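Local coordinates for protein cytochrome c2 (Blastochloris viridis, PDB 1CO6) that carries electrons on a covalently bound heme c, serving as the electron donor to oxidized bacteriochlorophyll in photophosphorylation, at residues Asn32-Arg37 / Ala95-Phe100; Ser54-Thr59 / Lys71-Gly76. One frame throughout, in Å; residues are numbered along the deposited sequence.

Both contacts lie in one cytochrome c fold and both reach the same heme. Interaction 1 joins the loop 32-37 to the last turn of helix 87-98. Interaction 2 joins the loop 54-59 to the end of helix 70-73 and is nested in the chain between the segments of interaction 1. Their centres are about 17 Å apart. Each is partly buried, and interaction 1 lies nearer the centre of the chain. It mixes apolar packing with a water weakly bonded to the loop, whereas interaction 2 is apolar across its two segments. The two loops touch through backbone pairs of Trp58 with Gly36 and Arg37. Arg37 and Trp58 grip different oxygens of one heme propionate.

Interaction 1: Asn32-Arg37 / Ala95-Phe100; sequences NGLFGR and AYIKQF. With HEC (heme c), chain B.
The ring of Phe35 meets Ile97 and Lys98 of the helix end obliquely, while Leu34 CD2 of its own loop lies over one face, toward the rim. Phe35 CD2 is 3.5 Å from Lys98 CG, and Phe35 CE2 is 3.8 Å from Ile97 CG2. Phe63 of helix 60-68 adds an edge-to-face contact with this ring. The Arg37 guanidinium has Leu34 CD1 over one face, and Asn32 O and heme O2A in plane at its edge. Phe100 turns its ring edge to Tyr96 CE1 and Ile97 O, and its CE1 lies over a face of the Tyr96 ring.

The contact joins a loop of the heme pocket, through Leu34 and Arg37, to the C-terminal end of helix 87-98 in the cytochrome c fold. Leu34 CG is anti to the backbone N (chi1 175°), which points it toward the heme. Leu34 CB is 4.1 Å from Ile97 CG2, and Leu34 CD1 is 3.8 Å from the heme methyl CMA. The Lys98 side chain crosses Phe35 at about a right angle. Its NZ forms a salt bridge with Glu60.

At the other end, Asn32 OD1 approaches Phe100 CB at 3.6 Å. OD1 also accepts from Gly20 N, so this buried oxygen has a polar partner. A water takes a weak bond from Leu34 N and lies 2.6 Å from Ile97 O.

Arg37 N bonds to Leu34 O to close a type II turn, with Gly36 at its positive-phi position. Arg37 NH1 gives heme O2A a nearly straight bond of 3.1 Å (172°), and it also bonds to Val30 O. The helix end thus meets the loop mainly by apolar packing, with a water between their backbones, while the arginine would be expected to offset part of the propionate's negative charge.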
loop_
_atom_site.group_PDB
_atom_site.type_symbol
_atom_site.label_atom_id
_atom_site.label_comp_id
_atom_site.label_asym_id
_atom_site.label_seq_id
_atom_site.Cartn_x
_atom_site.Cartn_y
_atom_site.Cartn_z
ATOM N N ASN A 32 -6.238 4.258 0.940
ATOM C CA ASN A 32 -6.654 5.587 0.404
ATOM C C ASN A 32 -5.610 6.581 0.958
ATOM O O ASN A 32 -5.203 6.449 2.132
ATOM C CB ASN A 32 -8.018 5.990 0.966
ATOM C CG ASN A 32 -9.132 5.241 0.250
ATOM O OD1 ASN A 32 -8.998 4.967 -0.951
ATOM N ND2 ASN A 32 -10.170 4.937 1.028
ATOM N N GLY A 33 -5.236 7.535 0.139
ATOM C CA GLY A 33 -4.232 8.543 0.488
ATOM C C GLY A 33 -2.923 7.943 0.957
ATOM O O GLY A 33 -2.300 8.455 1.901
ATOM N N LEU A 34 -2.425 6.883 0.355
ATOM C CA LEU A 34 -1.177 6.283 0.777
ATOM C C LEU A 34 0.073 7.150 0.571
ATOM O O LEU A 34 0.871 7.293 1.551
ATOM C CB LEU A 34 -1.019 4.881 0.105
ATOM C CG LEU A 34 0.337 4.268 0.415
ATOM C CD1 LEU A 34 0.445 3.703 1.851
ATOM C CD2 LEU A 34 0.575 3.140 -0.583
ATOM N N PHE A 35 0.298 7.676 -0.640
ATOM C CA PHE A 35 1.569 8.418 -0.871
ATOM C C PHE A 35 1.653 9.706 -0.068
ATOM O O PHE A 35 0.714 10.491 -0.155
ATOM C CB PHE A 35 1.820 8.584 -2.384
ATOM C CG PHE A 35 1.918 7.214 -3.039
ATOM C CD1 PHE A 35 3.024 6.418 -2.774
ATOM C CD2 PHE A 35 0.895 6.778 -3.881
ATOM C CE1 PHE A 35 3.113 5.149 -3.342
ATOM C CE2 PHE A 35 0.962 5.487 -4.470
ATOM C CZ PHE A 35 2.072 4.698 -4.174
ATOM N N GLY A 36 2.771 9.860 0.628
ATOM C CA GLY A 36 3.035 11.051 1.456
ATOM C C GLY A 36 2.772 10.768 2.904
ATOM O O GLY A 36 3.270 11.503 3.781
ATOM N N ARG A 37 1.991 9.701 3.158
ATOM C CA ARG A 37 1.662 9.392 4.587
ATOM C C ARG A 37 2.806 8.661 5.293
ATOM O O ARG A 37 3.609 7.954 4.647
ATOM C CB ARG A 37 0.292 8.747 4.611
ATOM C CG ARG A 37 0.136 7.244 4.747
ATOM C CD ARG A 37 -1.368 6.969 5.025
ATOM N NE ARG A 37 -1.462 5.518 5.121
ATOM C CZ ARG A 37 -2.362 4.693 4.550
ATOM N NH1 ARG A 37 -2.292 3.353 4.735
ATOM N NH2 ARG A 37 -3.347 5.155 3.772
ATOM N N ALA A 95 0.168 3.804 -10.301
ATOM C CA ALA A 95 -0.813 4.654 -11.025
ATOM C C ALA A 95 -2.232 4.521 -10.461
ATOM O O ALA A 95 -2.959 5.525 -10.248
ATOM C CB ALA A 95 -0.764 4.293 -12.503
ATOM N N TYR A 96 -2.607 3.258 -10.176
ATOM C CA TYR A 96 -3.933 2.966 -9.633
ATOM C C TYR A 96 -4.180 3.568 -8.238
ATOM O O TYR A 96 -5.187 4.208 -7.941
ATOM C CB TYR A 96 -4.150 1.429 -9.613
ATOM C CG TYR A 96 -5.519 1.115 -9.030
ATOM C CD1 TYR A 96 -6.721 1.397 -9.695
ATOM C CD2 TYR A 96 -5.586 0.487 -7.777
ATOM C CE1 TYR A 96 -7.976 1.068 -9.145
ATOM C CE2 TYR A 96 -6.820 0.162 -7.194
ATOM C CZ TYR A 96 -7.998 0.467 -7.899
ATOM O OH TYR A 96 -9.157 0.177 -7.261
ATOM N N ILE A 97 -3.210 3.296 -7.340
ATOM C CA ILE A 97 -3.348 3.765 -5.965
ATOM C C ILE A 97 -3.370 5.292 -5.899
ATOM O O ILE A 97 -4.099 5.833 -5.055
ATOM C CB ILE A 97 -2.257 3.125 -5.038
ATOM C CG1 ILE A 97 -2.446 1.583 -4.950
ATOM C CG2 ILE A 97 -2.270 3.758 -3.606
ATOM C CD1 ILE A 97 -1.254 0.928 -4.166
ATOM N N LYS A 98 -2.528 5.948 -6.713
ATOM C CA LYS A 98 -2.402 7.409 -6.740
ATOM C C LYS A 98 -3.704 8.107 -7.078
ATOM O O LYS A 98 -3.809 9.280 -6.720
ATOM C CB LYS A 98 -1.293 7.982 -7.656
ATOM C CG LYS A 98 -0.054 8.357 -6.802
ATOM C CD LYS A 98 0.846 9.392 -7.459
ATOM C CE LYS A 98 1.294 10.519 -6.539
ATOM N NZ LYS A 98 2.536 10.201 -5.775
ATOM N N GLN A 99 -4.649 7.476 -7.724
ATOM C CA GLN A 99 -5.931 8.051 -8.066
ATOM C C GLN A 99 -6.759 8.455 -6.849
ATOM O O GLN A 99 -7.577 9.384 -6.979
ATOM C CB GLN A 99 -6.889 7.131 -8.860
ATOM C CG GLN A 99 -6.303 6.727 -10.193
ATOM C CD GLN A 99 -7.266 5.796 -10.900
ATOM O OE1 GLN A 99 -7.772 6.189 -11.946
ATOM N NE2 GLN A 99 -7.502 4.607 -10.343
ATOM N N PHE A 100 -6.544 7.810 -5.725
ATOM C CA PHE A 100 -7.380 8.080 -4.537
ATOM C C PHE A 100 -6.933 9.076 -3.495
ATOM O O PHE A 100 -5.772 9.117 -3.091
ATOM C CB PHE A 100 -7.689 6.702 -3.858
ATOM C CG PHE A 100 -8.307 5.705 -4.799
ATOM C CD1 PHE A 100 -7.491 4.915 -5.584
ATOM C CD2 PHE A 100 -9.675 5.557 -4.903
ATOM C CE1 PHE A 100 -8.022 3.973 -6.476
ATOM C CE2 PHE A 100 -10.211 4.628 -5.805
ATOM C CZ PHE A 100 -9.392 3.809 -6.594
HETATM FE FE HEC B . -0.235 -4.895 2.567
HETATM C CHA HEC B . 0.561 -3.063 5.251
HETATM C CHB HEC B . 0.542 -2.273 0.502
HETATM C CHC HEC B . -0.807 -6.894 -0.212
HETATM C CHD HEC B . -1.461 -7.401 4.612
HETATM N NA HEC B . 0.408 -2.998 2.830
HETATM C C1A HEC B . 0.831 -2.442 4.033
HETATM C C2A HEC B . 1.460 -1.178 3.772
HETATM C C3A HEC B . 1.456 -0.982 2.447
HETATM C C4A HEC B . 0.815 -2.118 1.821
HETATM C CMA HEC B . 2.028 0.213 1.648
HETATM C CAA HEC B . 1.954 -0.183 4.871
HETATM C CBA HEC B . 0.714 0.633 5.341
HETATM C CGA HEC B . 0.934 1.724 6.359
HETATM O O1A HEC B . 2.079 1.928 6.728
HETATM O O2A HEC B . -0.116 2.311 6.724
HETATM N NB HEC B . -0.176 -4.635 0.587
HETATM C C1B HEC B . 0.117 -3.433 -0.069
HETATM C C2B HEC B . 0.007 -3.661 -1.489
HETATM C C3B HEC B . -0.324 -4.940 -1.686
HETATM C C4B HEC B . -0.473 -5.566 -0.407
HETATM C CMB HEC B . 0.270 -2.537 -2.515
HETATM C CAB HEC B . -0.580 -5.602 -3.082
HETATM C CBB HEC B . 0.586 -5.814 -3.850
HETATM N NC HEC B . -0.975 -6.767 2.273
HETATM C C1C HEC B . -1.113 -7.396 1.057
HETATM C C2C HEC B . -1.670 -8.716 1.296
HETATM C C3C HEC B . -1.814 -8.877 2.617
HETATM C C4C HEC B . -1.417 -7.649 3.253
HETATM C CMC HEC B . -1.958 -9.738 0.177
HETATM C CAC HEC B . -2.452 -10.131 3.345
HETATM C CBC HEC B . -1.917 -11.417 3.155
HETATM N ND HEC B . -0.452 -5.147 4.550
HETATM C C1D HEC B . -0.923 -6.285 5.207
HETATM C C2D HEC B . -0.742 -6.085 6.648
HETATM C C3D HEC B . -0.206 -4.877 6.827
HETATM C C4D HEC B . 0.005 -4.291 5.532
HETATM C CMD HEC B . -1.149 -7.149 7.700
HETATM C CAD HEC B . 0.254 -4.221 8.156
HETATM C CBD HEC B . 1.783 -4.460 8.368
HETATM C CGD HEC B . 2.228 -4.319 9.812
HETATM O O1D HEC B . 3.388 -4.810 9.964
HETATM O O2D HEC B . 1.509 -3.769 10.680
HETATM O O HOH W 1 -4.120 6.343 -2.496
#

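Interaction 2: Ser54-Thr59 / Lys71-Gly76; sequences SGITWT and KAKIPG. With HEC (heme c), chain B.
Ile56 and Trp58 meet Ile74 where an irregular loop passes the end of helix 70-73 in the cytochrome c fold. Segment 54-59 opens with an ST turn, in which Ile56 N donates to Ser54 OG at 3.2 Å. Ser54 OG is also hydrogen-bonded to Ser39 OG. Trp58 is the centre of an inverse gamma turn. Thr59 then serves as N-cap of helix 60-68, its OG1 bonded to Val62 N. After helix 70-73, Ile74 is the first residue to leave helical angles. The closest CA pair, Ser54 and Ile74, is 7.3 Å apart, leaving side chains to make the contact.

Ile74 CD1 is the meeting point. It lies 3.7 Å from Ile56 CD1, and the two side chains cross at a slant. The Ile74 and Trp58 side chains also reach toward each other tip to tip, Ile74 CD1 being 4.2 Å from Trp58 CH2. CG1 of Ile74 is anti to the carbonyl carbon (chi1 -55°), and CD1 continues anti at chi2 (-176°), extending the branch toward the loop. Lys73 CD adds a looser touch on Ile56 CD1. Tyr66 of helix 60-68 packs against Lys73 and Ile74 and meets the Trp58 ring edge-to-face.

Ile56 CG2 sits over the indole ring centre, 3.7 Å above the plane. The heme methyl CMA is over the opposite face, toward the rim. Packing on both faces would be expected to limit the tilt of the indole. Trp58 CZ2 rests 3.6 Å from heme CAA, while Trp58 NE1 donates to heme O1A at 3.0 Å (N-H...O angle 150°).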
loop_
_atom_site.group_PDB
_atom_site.type_symbol
_atom_site.label_atom_id
_atom_site.label_comp_id
_atom_site.label_asym_id
_atom_site.label_seq_id
_atom_site.Cartn_x
_atom_site.Cartn_y
_atom_site.Cartn_z
ATOM N N SER A 54 9.072 2.271 12.254
ATOM C CA SER A 54 10.059 2.268 11.165
ATOM C C SER A 54 10.546 3.634 10.746
ATOM O O SER A 54 11.648 3.656 10.137
ATOM C CB SER A 54 9.473 1.559 9.943
ATOM O OG SER A 54 8.456 2.345 9.288
ATOM N N GLY A 55 9.750 4.646 10.942
ATOM C CA GLY A 55 10.126 6.025 10.518
ATOM C C GLY A 55 9.980 6.233 9.026
ATOM O O GLY A 55 10.523 7.194 8.428
ATOM N N ILE A 56 9.239 5.352 8.355
ATOM C CA ILE A 56 9.106 5.501 6.908
ATOM C C ILE A 56 7.992 6.482 6.543
ATOM O O ILE A 56 6.936 6.603 7.162
ATOM C CB ILE A 56 8.779 4.108 6.242
ATOM C CG1 ILE A 56 10.046 3.262 6.115
ATOM C CG2 ILE A 56 8.007 4.173 4.901
ATOM C CD1 ILE A 56 9.747 1.798 5.682
ATOM N N THR A 57 8.304 7.174 5.449
ATOM C CA THR A 57 7.318 8.064 4.819
ATOM C C THR A 57 7.076 7.385 3.454
ATOM O O THR A 57 8.077 7.113 2.732
ATOM C CB THR A 57 7.753 9.564 4.670
ATOM O OG1 THR A 57 7.942 9.971 6.054
ATOM C CG2 THR A 57 6.686 10.383 3.932
ATOM N N TRP A 58 5.827 7.163 3.092
ATOM C CA TRP A 58 5.541 6.480 1.817
ATOM C C TRP A 58 5.602 7.345 0.567
ATOM O O TRP A 58 4.599 7.920 0.156
ATOM C CB TRP A 58 4.178 5.752 1.879
ATOM C CG TRP A 58 4.168 4.669 2.897
ATOM C CD1 TRP A 58 3.456 4.657 4.051
ATOM C CD2 TRP A 58 4.886 3.438 2.847
ATOM N NE1 TRP A 58 3.675 3.469 4.714
ATOM C CE2 TRP A 58 4.526 2.698 3.988
ATOM C CE3 TRP A 58 5.775 2.871 1.911
ATOM C CZ2 TRP A 58 5.077 1.445 4.280
ATOM C CZ3 TRP A 58 6.317 1.626 2.188
ATOM C CH2 TRP A 58 5.948 0.907 3.331
ATOM N N THR A 59 6.766 7.377 0.014
ATOM C CA THR A 59 7.039 8.091 -1.246
ATOM C C THR A 59 6.943 6.951 -2.257
ATOM O O THR A 59 6.963 5.771 -1.837
ATOM C CB THR A 59 8.493 8.718 -1.228
ATOM O OG1 THR A 59 9.444 7.616 -1.149
ATOM C CG2 THR A 59 8.748 9.744 -0.110
ATOM N N LYS A 71 9.452 -7.974 3.538
ATOM C CA LYS A 71 10.226 -8.414 4.694
ATOM C C LYS A 71 11.643 -7.864 4.698
ATOM O O LYS A 71 12.195 -7.675 5.793
ATOM C CB LYS A 71 10.236 -9.911 4.999
ATOM C CG LYS A 71 10.887 -10.768 3.915
ATOM C CD LYS A 71 11.861 -11.815 4.455
ATOM C CE LYS A 71 11.449 -13.258 4.311
ATOM N NZ LYS A 71 12.290 -14.119 5.203
ATOM N N ALA A 72 12.175 -7.576 3.530
ATOM C CA ALA A 72 13.522 -7.005 3.429
ATOM C C ALA A 72 13.540 -5.564 3.929
ATOM O O ALA A 72 14.494 -5.091 4.575
ATOM C CB ALA A 72 14.022 -7.121 1.991
ATOM N N LYS A 73 12.495 -4.805 3.697
ATOM C CA LYS A 73 12.367 -3.408 4.067
ATOM C C LYS A 73 11.885 -3.122 5.489
ATOM O O LYS A 73 12.200 -2.124 6.152
ATOM C CB LYS A 73 11.330 -2.772 3.109
ATOM C CG LYS A 73 11.875 -1.672 2.225
ATOM C CD LYS A 73 12.133 -0.380 3.004
ATOM C CE LYS A 73 13.038 0.505 2.161
ATOM N NZ LYS A 73 13.367 1.759 2.891
ATOM N N ILE A 74 11.009 -4.006 5.932
ATOM C CA ILE A 74 10.406 -3.894 7.256
ATOM C C ILE A 74 10.406 -5.298 7.874
ATOM O O ILE A 74 9.395 -5.997 7.895
ATOM C CB ILE A 74 8.981 -3.248 7.225
ATOM C CG1 ILE A 74 8.988 -1.887 6.539
ATOM C CG2 ILE A 74 8.372 -3.154 8.662
ATOM C CD1 ILE A 74 7.651 -1.116 6.536
ATOM N N PRO A 75 11.580 -5.681 8.316
ATOM C CA PRO A 75 11.746 -7.006 8.954
ATOM C C PRO A 75 10.717 -7.219 10.046
ATOM O O PRO A 75 10.486 -6.354 10.906
ATOM C CB PRO A 75 13.194 -7.020 9.432
ATOM C CG PRO A 75 13.874 -5.851 8.824
ATOM C CD PRO A 75 12.848 -4.925 8.248
ATOM N N GLY A 76 10.052 -8.346 10.119
ATOM C CA GLY A 76 9.062 -8.526 11.219
ATOM C C GLY A 76 7.701 -7.994 10.917
ATOM O O GLY A 76 6.794 -8.048 11.772
HETATM FE FE HEC B . -0.235 -4.895 2.567
HETATM C CHA HEC B . 0.561 -3.063 5.251
HETATM C CHB HEC B . 0.542 -2.273 0.502
HETATM C CHC HEC B . -0.807 -6.894 -0.212
HETATM C CHD HEC B . -1.461 -7.401 4.612
HETATM N NA HEC B . 0.408 -2.998 2.830
HETATM C C1A HEC B . 0.831 -2.442 4.033
HETATM C C2A HEC B . 1.460 -1.178 3.772
HETATM C C3A HEC B . 1.456 -0.982 2.447
HETATM C C4A HEC B . 0.815 -2.118 1.821
HETATM C CMA HEC B . 2.028 0.213 1.648
HETATM C CAA HEC B . 1.954 -0.183 4.871
HETATM C CBA HEC B . 0.714 0.633 5.341
HETATM C CGA HEC B . 0.934 1.724 6.359
HETATM O O1A HEC B . 2.079 1.928 6.728
HETATM O O2A HEC B . -0.116 2.311 6.724
HETATM N NB HEC B . -0.176 -4.635 0.587
HETATM C C1B HEC B . 0.117 -3.433 -0.069
HETATM C C2B HEC B . 0.007 -3.661 -1.489
HETATM C C3B HEC B . -0.324 -4.940 -1.686
HETATM C C4B HEC B . -0.473 -5.566 -0.407
HETATM C CMB HEC B . 0.270 -2.537 -2.515
HETATM C CAB HEC B . -0.580 -5.602 -3.082
HETATM C CBB HEC B . 0.586 -5.814 -3.850
HETATM N NC HEC B . -0.975 -6.767 2.273
HETATM C C1C HEC B . -1.113 -7.396 1.057
HETATM C C2C HEC B . -1.670 -8.716 1.296
HETATM C C3C HEC B . -1.814 -8.877 2.617
HETATM C C4C HEC B . -1.417 -7.649 3.253
HETATM C CMC HEC B . -1.958 -9.738 0.177
HETATM C CAC HEC B . -2.452 -10.131 3.345
HETATM C CBC HEC B . -1.917 -11.417 3.155
HETATM N ND HEC B . -0.452 -5.147 4.550
HETATM C C1D HEC B . -0.923 -6.285 5.207
HETATM C C2D HEC B . -0.742 -6.085 6.648
HETATM C C3D HEC B . -0.206 -4.877 6.827
HETATM C C4D HEC B . 0.005 -4.291 5.532
HETATM C CMD HEC B . -1.149 -7.149 7.700
HETATM C CAD HEC B . 0.254 -4.221 8.156
HETATM C CBD HEC B . 1.783 -4.460 8.368
HETATM C CGD HEC B . 2.228 -4.319 9.812
HETATM O O1D HEC B . 3.388 -4.810 9.964
HETATM O O2D HEC B . 1.509 -3.769 10.680
#